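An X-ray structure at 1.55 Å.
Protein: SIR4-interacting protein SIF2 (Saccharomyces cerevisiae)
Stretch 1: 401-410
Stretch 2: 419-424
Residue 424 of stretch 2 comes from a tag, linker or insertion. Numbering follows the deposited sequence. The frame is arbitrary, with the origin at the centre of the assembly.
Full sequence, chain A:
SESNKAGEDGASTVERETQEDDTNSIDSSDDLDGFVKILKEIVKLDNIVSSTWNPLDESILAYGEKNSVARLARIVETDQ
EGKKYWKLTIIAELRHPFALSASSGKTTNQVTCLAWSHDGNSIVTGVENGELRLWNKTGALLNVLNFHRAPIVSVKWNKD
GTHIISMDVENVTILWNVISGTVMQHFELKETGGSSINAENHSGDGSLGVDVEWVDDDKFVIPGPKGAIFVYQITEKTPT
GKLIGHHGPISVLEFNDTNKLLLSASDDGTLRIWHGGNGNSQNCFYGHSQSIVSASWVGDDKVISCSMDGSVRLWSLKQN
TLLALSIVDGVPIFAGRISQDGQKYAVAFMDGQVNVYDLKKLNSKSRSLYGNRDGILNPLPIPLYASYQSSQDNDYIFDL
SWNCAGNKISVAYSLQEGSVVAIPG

Stretch 1 401-410: SWNCAGNKIS
Stretch 2, residues 419-424: SVVAIP

Stretch 1 folds back on itself. Strand 401-402 leads into a type I turn from Asn-403 to Gly-406, and strand 408-410 returns beside it, with Ser-401 N to Ser-410 O at 3.0 Å, Ser-410 N to Ser-401 O at 2.8 Å and Asn-403 N to Lys-408 O at 3.0 Å. The turn carries phi/psi of -63/-24 at Cys-404 and -84/-13 at Ala-405, and closes with Gly-406 N to Asn-403 O at 3.1 Å. Gly-406 follows at 76/18, a positive phi that favours glycine.

Strand 419-422 runs antiparallel to 408-410, with 160° between their N-to-C directions and a closest axial approach of 4.7 Å. Both strands are extended (-147/144 at Lys-408, -132/134 at Ile-409, -105/125 at Val-420, -114/148 at Val-421), and the register is read from the bridge pairs. Ile-409 and Val-421 form the hydrogen-bonded pair, CA to CA 5.4 Å, with Ile-409 N to Val-421 O at 3.0 Å (159° at the hydrogen) and Val-421 N to Ile-409 O at 2.9 Å (170°). Non-hydrogen-bonded pairs flank it: Lys-408 with Ala-422 (CA to CA 4.7 Å) and Ser-410 with Val-420 (CA to CA 4.4 Å). Beyond the strand, a nearly linear bond from Ile-423 N to Asn-407 O, 2.8 Å and 174°, continues the ladder. The CA-H groups also approach carbonyls, as at Lys-408 CA to Val-421 O, 3.3 Å. A water donates to Gly-406 O (3.2 Å) and Ile-423 O (2.8 Å), linking the two backbones.

Side chains alternate across the sheet. Ile-409 (chi1 m, chi2 t) and Val-421 (chi1 -57°) share one face, with Ile-409 CB 3.8 Å from Val-421 CG2. Ile-423, at -112/110 with both chi angles m, points toward stretch 1 and has the largest covered area, 92 Å². Its CD1 lies 3.7 Å from Ile-409 CD1, and its CG1 lies 4.0 Å from Trp-402 CZ3, approaching the indole obliquely. Trp-402 (chi1 -70°, chi2 93°) starts sideways, but its end comes nearer. These contacts are apolar and bury hydrocarbon.

Lys-408, Ser-410, Val-420 and Ala-422 occupy the other face; Lys-408 CB and Val-420 CG1 are 4.3 Å apart. Within stretch 1, Asn-403 (chi1 77°) braces the turn: its OD1 accepts from Asn-407 N at 3.0 Å and Lys-408 N at 3.1 Å, while its ND2 donates to Asn-407 OD1 at 2.8 Å. The long Lys-408 chain (m, t, t, p) brings NZ to 3.1 Å from Asn-407 OD1. Tag-derived Pro-424 points away and makes no contact.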

ATOM      1  N   SER A 401      -4.540   0.371  -7.649  1.00  9.38           N
ATOM      2  CA  SER A 401      -3.188  -0.139  -7.838  1.00  9.18           C
ATOM      3  C   SER A 401      -2.714   0.057  -9.268  1.00 10.04           C
ATOM      4  O   SER A 401      -3.494  -0.071 -10.213  1.00  9.49           O
ATOM      5  CB  SER A 401      -3.142  -1.626  -7.483  1.00 12.33           C
ATOM      6  OG  SER A 401      -3.989  -2.372  -8.338  1.00 17.65           O
ATOM      7  N   TRP A 402      -1.428   0.370  -9.408  1.00  8.41           N
ATOM      8  CA  TRP A 402      -0.792   0.583 -10.709  1.00  9.37           C
ATOM      9  C   TRP A 402      -0.116  -0.679 -11.225  1.00 10.37           C
ATOM     10  O   TRP A 402       0.497  -1.415 -10.445  1.00 10.98           O
ATOM     11  CB  TRP A 402       0.343   1.600 -10.616  1.00  9.25           C
ATOM     12  CG  TRP A 402       0.001   3.024 -10.378  1.00  9.27           C
ATOM     13  CD1 TRP A 402      -0.064   3.666  -9.172  1.00  9.08           C
ATOM     14  CD2 TRP A 402      -0.173   4.027 -11.378  1.00  9.09           C
ATOM     15  NE1 TRP A 402      -0.257   5.015  -9.366  1.00  9.34           N
ATOM     16  CE2 TRP A 402      -0.328   5.261 -10.712  1.00  9.49           C
ATOM     17  CE3 TRP A 402      -0.209   4.002 -12.779  1.00  9.72           C
ATOM     18  CZ2 TRP A 402      -0.512   6.463 -11.400  1.00 10.24           C
ATOM     19  CZ3 TRP A 402      -0.392   5.198 -13.464  1.00  9.42           C
ATOM     20  CH2 TRP A 402      -0.541   6.410 -12.773  1.00  9.43           C
ATOM     21  N   ASN A 403      -0.182  -0.920 -12.532  1.00 10.39           N
ATOM     22  CA  ASN A 403       0.549  -2.063 -13.062  1.00 10.65           C
ATOM     23  C   ASN A 403       1.987  -1.540 -13.172  1.00 11.21           C
ATOM     24  O   ASN A 403       2.217  -0.329 -13.087  1.00 11.18           O
ATOM     25  CB  ASN A 403      -0.043  -2.558 -14.399  1.00 10.13           C
ATOM     26  CG  ASN A 403       0.319  -1.696 -15.595  1.00 10.60           C
ATOM     27  OD1 ASN A 403       0.490  -0.484 -15.497  1.00 10.62           O
ATOM     28  ND2 ASN A 403       0.402  -2.339 -16.758  1.00 11.85           N
ATOM     29  N   CYS A 404       2.960  -2.429 -13.326  1.00 11.71           N
ATOM     30  CA  CYS A 404       4.349  -1.983 -13.342  1.00 11.36           C
ATOM     31  C   CYS A 404       4.760  -1.055 -14.479  1.00 12.43           C
ATOM     32  O   CYS A 404       5.714  -0.290 -14.335  1.00 13.21           O
ATOM     33  CB  CYS A 404       5.298  -3.192 -13.271  1.00 13.29           C
ATOM     34  SG  CYS A 404       5.235  -4.347 -14.655  1.00 13.25           S
ATOM     35  N   ALA A 405       4.038  -1.107 -15.592  1.00 12.88           N
ATOM     36  CA  ALA A 405       4.350  -0.263 -16.743  1.00 12.61           C
ATOM     37  C   ALA A 405       3.728   1.125 -16.618  1.00 13.71           C
ATOM     38  O   ALA A 405       4.076   2.044 -17.363  1.00 13.15           O
ATOM     39  CB  ALA A 405       3.868  -0.938 -18.021  1.00 14.10           C
ATOM     40  N   GLY A 406       2.804   1.272 -15.675  1.00 12.31           N
ATOM     41  CA  GLY A 406       2.151   2.553 -15.475  1.00 12.39           C
ATOM     42  C   GLY A 406       1.090   2.906 -16.502  1.00 13.20           C
ATOM     43  O   GLY A 406       0.720   4.075 -16.624  1.00 13.22           O
ATOM     44  N   ASN A 407       0.590   1.918 -17.241  1.00 11.74           N
ATOM     45  CA  ASN A 407      -0.439   2.196 -18.243  1.00 11.99           C
ATOM     46  C   ASN A 407      -1.811   1.648 -17.864  1.00 11.59           C
ATOM     47  O   ASN A 407      -2.757   1.731 -18.648  1.00 12.33           O
ATOM     48  CB  ASN A 407      -0.027   1.658 -19.623  1.00 12.36           C
ATOM     49  CG  ASN A 407       0.355   0.188 -19.601  1.00 13.78           C
ATOM     50  OD1 ASN A 407      -0.262  -0.620 -18.911  1.00 13.72           O
ATOM     51  ND2 ASN A 407       1.371  -0.166 -20.380  1.00 17.48           N
ATOM     52  N   LYS A 408      -1.919   1.092 -16.660  1.00 10.85           N
ATOM     53  CA  LYS A 408      -3.184   0.551 -16.176  1.00 10.53           C
ATOM     54  C   LYS A 408      -3.308   0.715 -14.668  1.00 10.94           C
ATOM     55  O   LYS A 408      -2.320   0.617 -13.938  1.00 10.15           O
ATOM     56  CB  LYS A 408      -3.310  -0.941 -16.506  1.00 11.53           C
ATOM     57  CG  LYS A 408      -3.336  -1.267 -17.991  1.00 11.41           C
ATOM     58  CD  LYS A 408      -3.446  -2.764 -18.215  1.00 15.05           C
ATOM     59  CE  LYS A 408      -3.436  -3.097 -19.697  1.00 16.22           C
ATOM     60  NZ  LYS A 408      -2.204  -2.585 -20.363  1.00 17.46           N
ATOM     61  N   ILE A 409      -4.527   0.980 -14.217  1.00  9.41           N
ATOM     62  CA  ILE A 409      -4.819   1.103 -12.793  1.00 10.34           C
ATOM     63  C   ILE A 409      -6.056   0.266 -12.511  1.00 10.40           C
ATOM     64  O   ILE A 409      -7.027   0.302 -13.271  1.00 10.36           O
ATOM     65  CB  ILE A 409      -5.098   2.569 -12.364  1.00  9.24           C
ATOM     66  CG1 ILE A 409      -3.794   3.371 -12.389  1.00  9.33           C
ATOM     67  CG2 ILE A 409      -5.702   2.610 -10.957  1.00 10.50           C
ATOM     68  CD1 ILE A 409      -3.948   4.833 -11.989  1.00 10.64           C
ATOM     69  N   SER A 410      -6.000  -0.513 -11.437  1.00  8.83           N
ATOM     70  CA  SER A 410      -7.121  -1.344 -11.027  1.00 10.00           C
ATOM     71  C   SER A 410      -7.819  -0.594  -9.904  1.00 10.43           C
ATOM     72  O   SER A 410      -7.196  -0.237  -8.905  1.00 10.47           O
ATOM     73  CB  SER A 410      -6.626  -2.702 -10.526  1.00 12.35           C
ATOM     74  OG  SER A 410      -7.706  -3.497 -10.075  1.00 17.86           O
ATOM     75  N   SER A 419     -12.857  -2.109 -11.685  1.00 11.32           N
ATOM     76  CA  SER A 419     -12.603  -1.580 -13.014  1.00 11.07           C
ATOM     77  C   SER A 419     -11.121  -1.392 -13.297  1.00 11.90           C
ATOM     78  O   SER A 419     -10.384  -0.888 -12.452  1.00 13.82           O
ATOM     79  CB  SER A 419     -13.325  -0.234 -13.164  1.00 13.43           C
ATOM     80  OG  SER A 419     -13.063   0.369 -14.417  1.00 17.67           O
ATOM     81  N   VAL A 420     -10.681  -1.816 -14.477  1.00 10.82           N
ATOM     82  CA  VAL A 420      -9.296  -1.606 -14.874  1.00 10.28           C
ATOM     83  C   VAL A 420      -9.374  -0.477 -15.892  1.00 11.68           C
ATOM     84  O   VAL A 420     -10.114  -0.568 -16.874  1.00 12.61           O
ATOM     85  CB  VAL A 420      -8.672  -2.853 -15.534  1.00 11.83           C
ATOM     86  CG1 VAL A 420      -7.259  -2.535 -16.006  1.00 11.57           C
ATOM     87  CG2 VAL A 420      -8.641  -4.005 -14.534  1.00 12.66           C
ATOM     88  N   VAL A 421      -8.627   0.591 -15.645  1.00 10.64           N
ATOM     89  CA  VAL A 421      -8.633   1.742 -16.537  1.00 12.07           C
ATOM     90  C   VAL A 421      -7.285   1.929 -17.210  1.00 11.96           C
ATOM     91  O   VAL A 421      -6.242   1.614 -16.637  1.00 12.20           O
ATOM     92  CB  VAL A 421      -8.990   3.034 -15.769  1.00 13.58           C
ATOM     93  CG1 VAL A 421     -10.344   2.871 -15.089  1.00 15.74           C
ATOM     94  CG2 VAL A 421      -7.917   3.349 -14.742  1.00 16.01           C
ATOM     95  N   ALA A 422      -7.306   2.439 -18.435  1.00 11.03           N
ATOM     96  CA  ALA A 422      -6.075   2.669 -19.174  1.00 11.44           C
ATOM     97  C   ALA A 422      -5.544   4.063 -18.873  1.00 11.29           C
ATOM     98  O   ALA A 422      -6.306   5.026 -18.825  1.00 12.05           O
ATOM     99  CB  ALA A 422      -6.328   2.524 -20.670  1.00 12.75           C
ATOM    100  N   ILE A 423      -4.235   4.162 -18.664  1.00 10.97           N
ATOM    101  CA  ILE A 423      -3.603   5.444 -18.388  1.00 11.84           C
ATOM    102  C   ILE A 423      -2.727   5.780 -19.593  1.00 12.60           C
ATOM    103  O   ILE A 423      -1.706   5.134 -19.824  1.00 13.16           O
ATOM    104  CB  ILE A 423      -2.713   5.382 -17.127  1.00 11.09           C
ATOM    105  CG1 ILE A 423      -3.489   4.768 -15.955  1.00 11.51           C
ATOM    106  CG2 ILE A 423      -2.221   6.774 -16.777  1.00 11.93           C
ATOM    107  CD1 ILE A 423      -4.730   5.541 -15.542  1.00 13.69           C
ATOM    108  N   PRO A 424      -3.126   6.784 -20.386  1.00 13.60           N
ATOM    109  CA  PRO A 424      -2.353   7.176 -21.567  1.00 15.14           C
ATOM    110  C   PRO A 424      -0.969   7.686 -21.200  1.00 16.94           C
ATOM    111  O   PRO A 424      -0.777   8.282 -20.139  1.00 16.49           O
ATOM    112  CB  PRO A 424      -3.206   8.281 -22.194  1.00 16.16           C
ATOM    113  CG  PRO A 424      -4.588   7.977 -21.717  1.00 15.56           C
ATOM    114  CD  PRO A 424      -4.356   7.583 -20.280  1.00 13.49           C
TER
HETATM  115  O   HOH W   1       1.074   5.236 -19.626  1.00 22.65           O